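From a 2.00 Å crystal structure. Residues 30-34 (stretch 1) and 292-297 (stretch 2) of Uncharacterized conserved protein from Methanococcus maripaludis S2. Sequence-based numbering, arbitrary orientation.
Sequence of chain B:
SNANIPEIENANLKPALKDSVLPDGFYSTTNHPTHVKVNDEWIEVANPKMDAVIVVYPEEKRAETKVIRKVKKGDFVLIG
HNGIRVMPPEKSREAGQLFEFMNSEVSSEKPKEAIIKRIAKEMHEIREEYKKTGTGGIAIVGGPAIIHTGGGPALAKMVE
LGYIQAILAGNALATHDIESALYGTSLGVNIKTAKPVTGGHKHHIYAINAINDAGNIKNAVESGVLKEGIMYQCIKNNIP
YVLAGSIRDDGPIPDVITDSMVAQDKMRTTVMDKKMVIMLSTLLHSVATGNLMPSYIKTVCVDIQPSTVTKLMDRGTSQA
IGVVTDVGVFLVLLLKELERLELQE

Stretch 1 30-34: TNHPT
Stretch 2 292-297: LMPSYI

This is a small, mostly polar contact between two irregular segments of one chain, centred on Ser-295, which bonds to stretch 1 through both its backbone and its side chain. The contact buries 251 Å², both sides summed. In the register, the CA of Asn-31 lies 4.8 Å from the CA of Pro-294, and the CA of His-32 lies 5.4 Å from the CA of Ser-295. The numbering rises together in both stretches across these two pairs.

Asn-31 (phi/psi -91/10) offers its carbonyl to stretch 2. Ser-295 N donates to Asn-31 O at 2.9 Å, with an angle of 146° at the hydrogen. The same oxygen receives a CA-H...O contact from Pro-294 CA at 3.1 Å, with an angle of 134° at the hydrogen. The CA-to-CB bond of Asn-31 points toward stretch 2 (chi1 61°, p; chi2 -25°). A water joins its side chain to the selenomethionine Met-293: Asn-31 ND2 donates to the water O at 2.9 Å, and the water O donates to Met-293 O at 2.9 Å.

His-32 is extended (-96/152). Its CA-to-CB bond points away overall, but chi1 -49° (m) and chi2 -59° bring the ring back. His-32 ND1 and Ser-295 OG form a nearly linear hydrogen bond of 2.8 Å, and OG lies at the ring edge, near its plane. The CA-to-CB bond of Ser-295 (-69/-16) points toward stretch 1, and chi1 is 60° (p). Within stretch 1, His-32 N donates to Thr-30 OG1 at 2.9 Å, and Thr-34 OG1 to His-32 O at 3.0 Å.

Pro-33 (-55/134, C-gamma exo) supplies the apolar part. Its CG meets Tyr-296 CD2 at 3.7 Å, at the ring edge. Tyr-296 (-80/-9) has chi1 53° (p) and chi2 71°. A type I beta turn runs from Pro-294 (-74/157, C-gamma endo) to Ile-297, with a weak hydrogen bond from Ile-297 N to Pro-294 O at 3.5 Å.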

ATOM      1  N   THR B  30      27.497 -12.286   4.634  1.00 20.16           N
ATOM      2  CA  THR B  30      26.365 -11.636   5.270  1.00 19.96           C
ATOM      3  C   THR B  30      26.681 -10.144   5.429  1.00 20.53           C
ATOM      4  O   THR B  30      27.757  -9.656   5.004  1.00 19.72           O
ATOM      5  CB  THR B  30      26.114 -12.212   6.673  1.00 20.25           C
ATOM      6  OG1 THR B  30      27.145 -11.759   7.554  1.00 19.57           O
ATOM      7  CG2 THR B  30      26.052 -13.764   6.662  1.00 20.38           C
ATOM      8  N   ASN B  31      25.761  -9.390   6.046  1.00 19.69           N
ATOM      9  CA  ASN B  31      26.082  -8.011   6.360  1.00 20.34           C
ATOM     10  C   ASN B  31      26.719  -7.840   7.767  1.00 20.29           C
ATOM     11  O   ASN B  31      26.896  -6.724   8.260  1.00 18.88           O
ATOM     12  CB  ASN B  31      24.854  -7.085   6.148  1.00 20.90           C
ATOM     13  CG  ASN B  31      23.680  -7.438   7.034  1.00 21.12           C
ATOM     14  OD1 ASN B  31      23.536  -8.578   7.476  1.00 22.73           O
ATOM     15  ND2 ASN B  31      22.792  -6.460   7.261  1.00 20.86           N
ATOM     16  N   HIS B  32      27.081  -8.958   8.396  1.00 20.25           N
ATOM     17  CA  HIS B  32      27.627  -8.921   9.755  1.00 21.29           C
ATOM     18  C   HIS B  32      29.165  -8.915   9.809  1.00 22.17           C
ATOM     19  O   HIS B  32      29.814  -9.466   8.922  1.00 22.06           O
ATOM     20  CB  HIS B  32      27.118 -10.118  10.556  1.00 21.26           C
ATOM     21  CG  HIS B  32      25.633 -10.327  10.477  1.00 22.36           C
ATOM     22  ND1 HIS B  32      24.721  -9.369  10.871  1.00 21.88           N
ATOM     23  CD2 HIS B  32      24.908 -11.401  10.093  1.00 20.15           C
ATOM     24  CE1 HIS B  32      23.495  -9.841  10.709  1.00 21.47           C
ATOM     25  NE2 HIS B  32      23.581 -11.068  10.220  1.00 21.91           N
ATOM     26  N   PRO B  33      29.746  -8.322  10.878  1.00 23.32           N
ATOM     27  CA  PRO B  33      31.199  -8.425  11.073  1.00 24.08           C
ATOM     28  C   PRO B  33      31.625  -9.876  11.074  1.00 24.18           C
ATOM     29  O   PRO B  33      30.977 -10.738  11.679  1.00 24.19           O
ATOM     30  CB  PRO B  33      31.466  -7.774  12.448  1.00 24.17           C
ATOM     31  CG  PRO B  33      30.136  -7.297  12.970  1.00 24.71           C
ATOM     32  CD  PRO B  33      29.075  -7.517  11.915  1.00 23.91           C
ATOM     33  N   THR B  34      32.686 -10.165  10.343  1.00 25.39           N
ATOM     34  CA  THR B  34      33.120 -11.565  10.180  1.00 26.77           C
ATOM     35  C   THR B  34      34.623 -11.643  10.512  1.00 27.92           C
ATOM     36  O   THR B  34      35.368 -10.704  10.203  1.00 27.74           O
ATOM     37  CB  THR B  34      32.846 -12.044   8.731  1.00 27.27           C
ATOM     38  OG1 THR B  34      31.433 -11.933   8.460  1.00 26.36           O
ATOM     39  CG2 THR B  34      33.332 -13.519   8.492  1.00 26.41           C
ATOM     40  N   LEU B 292      25.041  -1.885   1.260  1.00 21.19           N
ATOM     41  CA  LEU B 292      26.425  -1.469   1.492  1.00 22.19           C
ATOM     42  C   LEU B 292      26.804  -1.400   2.955  1.00 22.77           C
ATOM     43  O   LEU B 292      27.970  -1.162   3.278  1.00 23.95           O
ATOM     44  CB  LEU B 292      26.663  -0.073   0.899  1.00 21.99           C
ATOM     45  CG  LEU B 292      26.390   0.044  -0.585  1.00 21.19           C
ATOM     46  CD1 LEU B 292      26.533   1.496  -1.034  1.00 18.09           C
ATOM     47  CD2 LEU B 292      27.338  -0.911  -1.369  1.00 20.99           C
HETATM   48  N   MSE B 293      25.835  -1.608   3.837  1.00 22.22           N
HETATM   49  CA  MSE B 293      26.024  -1.353   5.272  1.00 24.42           C
HETATM   50  C   MSE B 293      26.199  -2.594   6.121  1.00 21.18           C
HETATM   51  O   MSE B 293      25.488  -3.572   5.933  1.00 21.57           O
HETATM   52  CB  MSE B 293      24.780  -0.627   5.814  1.00 21.60           C
HETATM   53  CG  MSE B 293      24.700   0.837   5.417  1.00 26.65           C
HETATM   54 SE   MSE B 293      22.884   1.460   6.000  1.00 36.38          SE
HETATM   55  CE  MSE B 293      23.095   1.137   7.906  1.00 27.02           C
ATOM     56  N   PRO B 294      27.096  -2.541   7.115  1.00 22.07           N
ATOM     57  CA  PRO B 294      27.134  -3.615   8.102  1.00 21.55           C
ATOM     58  C   PRO B 294      25.948  -3.508   9.077  1.00 21.74           C
ATOM     59  O   PRO B 294      25.381  -2.416   9.242  1.00 20.92           O
ATOM     60  CB  PRO B 294      28.460  -3.361   8.840  1.00 21.43           C
ATOM     61  CG  PRO B 294      28.697  -1.947   8.725  1.00 22.15           C
ATOM     62  CD  PRO B 294      28.130  -1.522   7.379  1.00 21.79           C
ATOM     63  N   SER B 295      25.586  -4.621   9.697  1.00 21.59           N
ATOM     64  CA  SER B 295      24.406  -4.684  10.568  1.00 22.94           C
ATOM     65  C   SER B 295      24.514  -3.894  11.879  1.00 23.43           C
ATOM     66  O   SER B 295      23.484  -3.644  12.535  1.00 23.00           O
ATOM     67  CB  SER B 295      24.088  -6.141  10.902  1.00 22.90           C
ATOM     68  OG  SER B 295      25.206  -6.736  11.564  1.00 21.64           O
ATOM     69  N   TYR B 296      25.737  -3.507  12.273  1.00 23.17           N
ATOM     70  CA  TYR B 296      25.887  -2.800  13.547  1.00 23.65           C
ATOM     71  C   TYR B 296      25.543  -1.302  13.491  1.00 23.37           C
ATOM     72  O   TYR B 296      25.468  -0.658  14.520  1.00 23.06           O
ATOM     73  CB  TYR B 296      27.285  -3.019  14.182  1.00 23.98           C
ATOM     74  CG  TYR B 296      28.456  -2.721  13.285  1.00 24.55           C
ATOM     75  CD1 TYR B 296      28.782  -1.399  12.924  1.00 24.67           C
ATOM     76  CD2 TYR B 296      29.257  -3.757  12.806  1.00 24.90           C
ATOM     77  CE1 TYR B 296      29.859  -1.132  12.105  1.00 26.90           C
ATOM     78  CE2 TYR B 296      30.348  -3.490  11.982  1.00 24.00           C
ATOM     79  CZ  TYR B 296      30.646  -2.194  11.644  1.00 25.53           C
ATOM     80  OH  TYR B 296      31.732  -1.937  10.830  1.00 26.84           O
ATOM     81  N   ILE B 297      25.337  -0.747  12.302  1.00 23.00           N
ATOM     82  CA  ILE B 297      24.976   0.669  12.198  1.00 22.25           C
ATOM     83  C   ILE B 297      23.461   0.765  12.426  1.00 22.74           C
ATOM     84  O   ILE B 297      22.687   0.040  11.803  1.00 22.39           O
ATOM     85  CB  ILE B 297      25.362   1.260  10.834  1.00 23.05           C
ATOM     86  CG1 ILE B 297      26.859   1.034  10.550  1.00 23.35           C
ATOM     87  CG2 ILE B 297      24.980   2.779  10.737  1.00 21.73           C
ATOM     88  CD1 ILE B 297      27.302   1.601   9.209  1.00 24.30           C
TER
HETATM   89  O   HOH W   1      22.652  -3.915   5.925  1.00 19.45           O